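Sugar ABC transporter substrate-binding protein (Treponema pallidum subsp. pallidum, PDB 5U2P) probably binds a sugar or another small solute in the periplasm and delivers it to an ABC transporter, although its ligand is not established. Local coordinates at residues Phe105-Lys110 with Tyr125-Ala130; Val88-Leu93 with Glu305-Ala310. One frame throughout, in Å; residues are numbered along the deposited sequence.

Interaction 1: residues Phe105-Lys110 with Tyr125-Ala130; sequences FVDLSK and YGKTFA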
loop_
_atom_site.group_PDB
_atom_site.type_symbol
_atom_site.label_atom_id
_atom_site.label_comp_id
_atom_site.label_asym_id
_atom_site.label_seq_id
_atom_site.Cartn_x
_atom_site.Cartn_y
_atom_site.Cartn_z
ATOM N N PHE A 105 6.754 -13.242 18.796
ATOM C CA PHE A 105 5.630 -13.768 18.009
ATOM C C PHE A 105 5.860 -15.147 17.407
ATOM O O PHE A 105 6.962 -15.513 17.042
ATOM C CB PHE A 105 5.287 -12.805 16.887
ATOM C CG PHE A 105 4.993 -11.411 17.364
ATOM C CD1 PHE A 105 4.132 -11.213 18.433
ATOM C CD2 PHE A 105 5.561 -10.315 16.755
ATOM C CE1 PHE A 105 3.861 -9.935 18.895
ATOM C CE2 PHE A 105 5.299 -9.028 17.213
ATOM C CZ PHE A 105 4.446 -8.845 18.284
ATOM N N VAL A 106 4.775 -15.885 17.246
ATOM C CA VAL A 106 4.839 -17.190 16.598
ATOM C C VAL A 106 4.969 -17.034 15.090
ATOM O O VAL A 106 4.207 -16.292 14.469
ATOM C CB VAL A 106 3.592 -18.027 16.913
ATOM C CG1 VAL A 106 3.666 -19.371 16.190
ATOM C CG2 VAL A 106 3.466 -18.218 18.413
ATOM N N ASP A 107 5.936 -17.737 14.497
ATOM C CA ASP A 107 6.095 -17.740 13.042
ATOM C C ASP A 107 4.967 -18.536 12.389
ATOM O O ASP A 107 4.851 -19.748 12.600
ATOM C CB ASP A 107 7.471 -18.322 12.657
ATOM C CG ASP A 107 7.650 -18.491 11.150
ATOM O OD1 ASP A 107 6.848 -17.933 10.385
ATOM O OD2 ASP A 107 8.606 -19.181 10.724
ATOM N N LEU A 108 4.108 -17.844 11.636
ATOM C CA LEU A 108 2.911 -18.461 11.069
ATOM C C LEU A 108 3.137 -18.897 9.622
ATOM O O LEU A 108 2.192 -19.301 8.931
ATOM C CB LEU A 108 1.710 -17.481 11.138
ATOM C CG LEU A 108 1.337 -16.985 12.540
ATOM C CD1 LEU A 108 0.233 -15.914 12.509
ATOM C CD2 LEU A 108 0.951 -18.111 13.454
ATOM N N SER A 109 4.386 -18.825 9.164
ATOM C CA SER A 109 4.696 -18.990 7.741
ATOM C C SER A 109 4.302 -20.361 7.189
ATOM O O SER A 109 4.122 -20.520 5.977
ATOM C CB SER A 109 6.194 -18.778 7.491
ATOM O OG SER A 109 6.613 -17.463 7.844
ATOM N N LYS A 110 4.214 -21.335 8.078
ATOM C CA LYS A 110 3.909 -22.722 7.723
ATOM C C LYS A 110 2.461 -23.117 8.004
ATOM O O LYS A 110 2.095 -24.277 7.843
ATOM C CB LYS A 110 4.842 -23.670 8.485
ATOM C CG LYS A 110 6.332 -23.334 8.329
ATOM C CD LYS A 110 7.238 -24.204 9.215
ATOM C CE LYS A 110 7.149 -23.824 10.697
ATOM N NZ LYS A 110 7.749 -22.487 10.999
ATOM N N TYR A 125 12.991 -11.360 6.190
ATOM C CA TYR A 125 13.415 -12.715 5.862
ATOM C C TYR A 125 12.346 -13.468 5.094
ATOM O O TYR A 125 12.551 -14.622 4.730
ATOM C CB TYR A 125 13.733 -13.521 7.124
ATOM C CG TYR A 125 14.966 -13.084 7.896
ATOM C CD1 TYR A 125 16.235 -13.495 7.511
ATOM C CD2 TYR A 125 14.849 -12.281 9.031
ATOM C CE1 TYR A 125 17.351 -13.102 8.219
ATOM C CE2 TYR A 125 15.967 -11.891 9.749
ATOM C CZ TYR A 125 17.208 -12.300 9.336
ATOM O OH TYR A 125 18.315 -11.912 10.061
ATOM N N GLY A 126 11.189 -12.843 4.896
ATOM C CA GLY A 126 10.132 -13.475 4.125
ATOM C C GLY A 126 9.114 -14.241 4.960
ATOM O O GLY A 126 8.303 -15.002 4.416
ATOM N N LYS A 127 9.145 -14.046 6.272
ATOM C CA LYS A 127 8.301 -14.836 7.184
ATOM C C LYS A 127 7.052 -14.071 7.594
ATOM O O LYS A 127 7.068 -12.852 7.698
ATOM C CB LYS A 127 9.096 -15.240 8.424
ATOM C CG LYS A 127 10.164 -16.295 8.149
ATOM C CD LYS A 127 10.610 -16.975 9.435
ATOM C CE LYS A 127 11.473 -18.200 9.149
ATOM N NZ LYS A 127 12.621 -17.877 8.253
ATOM N N THR A 128 5.967 -14.802 7.821
ATOM C CA THR A 128 4.664 -14.204 8.110
ATOM C C THR A 128 4.386 -14.357 9.595
ATOM O O THR A 128 4.341 -15.483 10.093
ATOM C CB THR A 128 3.530 -14.907 7.300
ATOM O OG1 THR A 128 3.762 -14.744 5.894
ATOM C CG2 THR A 128 2.161 -14.344 7.649
ATOM N N PHE A 129 4.186 -13.247 10.304
ATOM C CA PHE A 129 4.001 -13.287 11.758
ATOM C C PHE A 129 2.607 -12.833 12.231
ATOM O O PHE A 129 2.371 -12.702 13.431
ATOM C CB PHE A 129 5.080 -12.425 12.444
ATOM C CG PHE A 129 6.429 -13.094 12.536
ATOM C CD1 PHE A 129 6.654 -14.102 13.457
ATOM C CD2 PHE A 129 7.467 -12.713 11.702
ATOM C CE1 PHE A 129 7.897 -14.715 13.554
ATOM C CE2 PHE A 129 8.699 -13.325 11.795
ATOM C CZ PHE A 129 8.907 -14.326 12.714
ATOM N N ALA A 130 1.668 -12.620 11.316
ATOM C CA ALA A 130 0.317 -12.290 11.734
ATOM C C ALA A 130 -0.681 -12.677 10.652
ATOM O O ALA A 130 -0.346 -12.717 9.461
ATOM C CB ALA A 130 0.203 -10.805 12.037
HETATM O O HOH W 1 2.320 -14.644 15.338
#
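Ser-109 turns OG to the side of its own backbone N (chi1 -62°), and there the hydroxyl takes the amide of Thr-128 at 2.7 Å from OG to N, an almost straight bond. Asp-107 sets its carboxylate anti to its backbone N (chi1 174°), so that OD1 curls over the following residues and accepts twice from Ser-109: the hydroxyl OG meets the syn lone pair at 2.6 Å from OD1, and the amide N comes from above the carboxylate plane, closing an Asx turn. Asp-107 thus steers the serine that receives the Thr-128 amide. A backbone-to-backbone bond runs the other way, from Leu-108 N to Thr-128 O (2.8 Å), and the OG1 of Thr-128 is bonded to Pro-121 O.

The aliphatic part of Lys-127 crosses the Asp-107 side chain at about a right angle, CD lying 3.2 Å from OD2, while the charged partner of that oxygen is Lys-110. The Phe-129 ring meets the 105-107 backbone obliquely, its CE1 3.6 Å from Asp-107 CA, and stacks edge-to-face with Tyr-102. Leu-108 lays CD1 against Ala-130 CA, and one water donates to both Val-106 O and Phe-129 O.

With its hydroxyl hydrogen directed to Asp-107 OD1, Ser-109 OG can offer a lone pair to Thr-128 N, a relay that the negative carboxylate would be expected to polarise.

Interaction 2: residues Val88-Leu93 with Glu305-Ala310; sequences VVEVSL and EVQGLA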
loop_
_atom_site.group_PDB
_atom_site.type_symbol
_atom_site.label_atom_id
_atom_site.label_comp_id
_atom_site.label_asym_id
_atom_site.label_seq_id
_atom_site.Cartn_x
_atom_site.Cartn_y
_atom_site.Cartn_z
ATOM N N VAL A 88 -3.261 -13.372 21.861
ATOM C CA VAL A 88 -3.352 -12.816 20.516
ATOM C C VAL A 88 -3.301 -11.298 20.618
ATOM O O VAL A 88 -4.014 -10.717 21.432
ATOM C CB VAL A 88 -4.635 -13.265 19.805
ATOM C CG1 VAL A 88 -4.798 -12.562 18.453
ATOM C CG2 VAL A 88 -4.602 -14.770 19.638
ATOM N N VAL A 89 -2.448 -10.664 19.811
ATOM C CA VAL A 89 -2.291 -9.211 19.868
ATOM C C VAL A 89 -2.363 -8.615 18.471
ATOM O O VAL A 89 -1.826 -9.172 17.502
ATOM C CB VAL A 89 -0.970 -8.804 20.591
ATOM C CG1 VAL A 89 -0.995 -9.307 22.020
ATOM C CG2 VAL A 89 0.269 -9.330 19.861
ATOM N N GLU A 90 -3.044 -7.478 18.362
ATOM C CA GLU A 90 -3.040 -6.706 17.134
ATOM C C GLU A 90 -1.643 -6.134 16.876
ATOM O O GLU A 90 -0.979 -5.653 17.797
ATOM C CB GLU A 90 -4.078 -5.567 17.178
ATOM C CG GLU A 90 -4.066 -4.765 15.893
ATOM C CD GLU A 90 -5.008 -3.585 15.874
ATOM O OE1 GLU A 90 -5.805 -3.423 16.815
ATOM O OE2 GLU A 90 -4.944 -2.817 14.889
ATOM N N VAL A 91 -1.198 -6.213 15.626
ATOM C CA VAL A 91 0.078 -5.640 15.226
ATOM C C VAL A 91 -0.087 -4.859 13.941
ATOM O O VAL A 91 -0.992 -5.106 13.160
ATOM C CB VAL A 91 1.178 -6.722 15.027
ATOM C CG1 VAL A 91 1.494 -7.420 16.359
ATOM C CG2 VAL A 91 0.758 -7.735 13.968
ATOM N N SER A 92 0.813 -3.900 13.743
ATOM C CA SER A 92 0.905 -3.155 12.503
ATOM C C SER A 92 1.912 -3.813 11.568
ATOM O O SER A 92 3.102 -3.918 11.878
ATOM C CB SER A 92 1.311 -1.705 12.779
ATOM O OG SER A 92 0.271 -1.010 13.456
ATOM N N LEU A 93 1.410 -4.273 10.432
ATOM C CA LEU A 93 2.233 -4.849 9.381
ATOM C C LEU A 93 2.643 -3.720 8.445
ATOM O O LEU A 93 1.920 -2.738 8.337
ATOM C CB LEU A 93 1.455 -5.934 8.627
ATOM C CG LEU A 93 1.080 -7.125 9.527
ATOM C CD1 LEU A 93 -0.021 -7.976 8.897
ATOM C CD2 LEU A 93 2.298 -7.986 9.850
ATOM N N GLU A 305 0.586 -1.441 4.674
ATOM C CA GLU A 305 0.542 -1.096 6.087
ATOM C C GLU A 305 -0.817 -1.461 6.669
ATOM O O GLU A 305 -1.590 -0.592 7.058
ATOM C CB GLU A 305 0.831 0.394 6.288
ATOM C CG GLU A 305 2.253 0.817 5.821
ATOM C CD GLU A 305 3.317 0.614 6.872
ATOM O OE1 GLU A 305 2.956 0.510 8.064
ATOM O OE2 GLU A 305 4.513 0.541 6.506
ATOM N N VAL A 306 -1.082 -2.758 6.708
ATOM C CA VAL A 306 -2.336 -3.311 7.189
ATOM C C VAL A 306 -2.224 -3.774 8.638
ATOM O O VAL A 306 -1.129 -3.885 9.185
ATOM C CB VAL A 306 -2.792 -4.487 6.300
ATOM C CG1 VAL A 306 -2.952 -4.033 4.816
ATOM C CG2 VAL A 306 -1.842 -5.685 6.407
ATOM N N GLN A 307 -3.372 -4.001 9.265
ATOM C CA GLN A 307 -3.395 -4.547 10.609
ATOM C C GLN A 307 -3.411 -6.068 10.564
ATOM O O GLN A 307 -3.863 -6.673 9.587
ATOM C CB GLN A 307 -4.605 -4.017 11.381
ATOM C CG GLN A 307 -4.560 -2.499 11.615
ATOM C CD GLN A 307 -3.211 -2.004 12.169
ATOM O OE1 GLN A 307 -2.467 -1.271 11.499
ATOM N NE2 GLN A 307 -2.902 -2.398 13.396
ATOM N N GLY A 308 -2.934 -6.684 11.643
ATOM C CA GLY A 308 -2.940 -8.131 11.747
ATOM C C GLY A 308 -3.020 -8.603 13.179
ATOM O O GLY A 308 -2.883 -7.816 14.109
ATOM N N LEU A 309 -3.249 -9.896 13.341
ATOM C CA LEU A 309 -3.346 -10.531 14.645
ATOM C C LEU A 309 -2.177 -11.498 14.763
ATOM O O LEU A 309 -2.084 -12.445 13.985
ATOM C CB LEU A 309 -4.676 -11.279 14.801
ATOM C CG LEU A 309 -5.938 -10.448 14.716
ATOM C CD1 LEU A 309 -7.156 -11.387 14.709
ATOM C CD2 LEU A 309 -6.012 -9.487 15.874
ATOM N N ALA A 310 -1.280 -11.245 15.710
ATOM C CA ALA A 310 -0.158 -12.142 15.977
ATOM C C ALA A 310 -0.395 -12.963 17.235
ATOM O O ALA A 310 -1.170 -12.563 18.102
ATOM C CB ALA A 310 1.148 -11.347 16.121
HETATM O O HOH W 2 4.148 -1.255 9.934
#
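Backbone hydrogen bonds join Val-88-Leu-93 to Glu-305-Ala-310 as antiparallel neighbours. Val-89 and Ala-310 form a hydrogen-bonded pair with both N-H groups used, Val-89 N to Ala-310 O at 2.9 Å and Ala-310 N to Val-89 O at 2.8 Å; Val-91 and Gly-308 repeat the pattern. Beyond the regular pairing, Leu-93 N still reaches Val-306 O at 2.9 Å, almost in line with the carbonyl. CA-H...O contacts, such as Glu-90 CA to Gly-308 O, fill in between these bonds.

Strands 88-92 and 307-311 are the third and fourth across a five-stranded mixed sheet: strand 307-311 runs antiparallel to both its neighbours, 88-92 and 131-132, while 33-39 runs parallel to 88-92 on its other edge. Such a sheet is consistent with one of the two alpha/beta lobes of a periplasmic solute-binding protein.

Polar side chains meet on the face carrying Glu-90 and Gln-307. The glutamate is fully extended, whereas Gln-307 folds back at chi2 (-49°) and brings NE2 to 2.6 Å from Glu-90 OE2, on the anti side of the carboxylate, with the two planes 71° apart. His-42 ND1 also bonds to OE2, and Arg-39 N to OE1, so the buried carboxylate is gripped at both oxygens. Ser-92 OG adds a weak bond to Gln-307 OE1.

On the face of Val-89, Val-91 and Ala-310, Val-91 CG1 touches Ala-310 CB at 3.9 Å. Val-88 CG1 meets Leu-309 CB, and beyond the strands Leu-93 extends CD1 to Val-306 CG2 (3.8 Å) and passes close to Gly-308 CA, where the glycine has no side chain to obstruct it.

From the N terminus, the chain forms strands 33-39 and 61-67 before strand 88-92, the first partner of interaction 2, and then passes through helix 101-104 into 105-110. Fourteen residues without helix or strand separate this segment from 125-130, and interaction 1 closes that short loop just before strand 131-132. Interaction 2 is completed much later, when 305-310 returns after 211 intervening residues, so the small loop is nested within the large one. The two contacts touch: Phe-105 and Ala-130 pack against Val-89 and Val-91, and Phe-129 O and Ala-130 CB lie against Ala-310 and Leu-309. Interaction 1 thereby joins the connecting loop to the central strands that interaction 2 pairs.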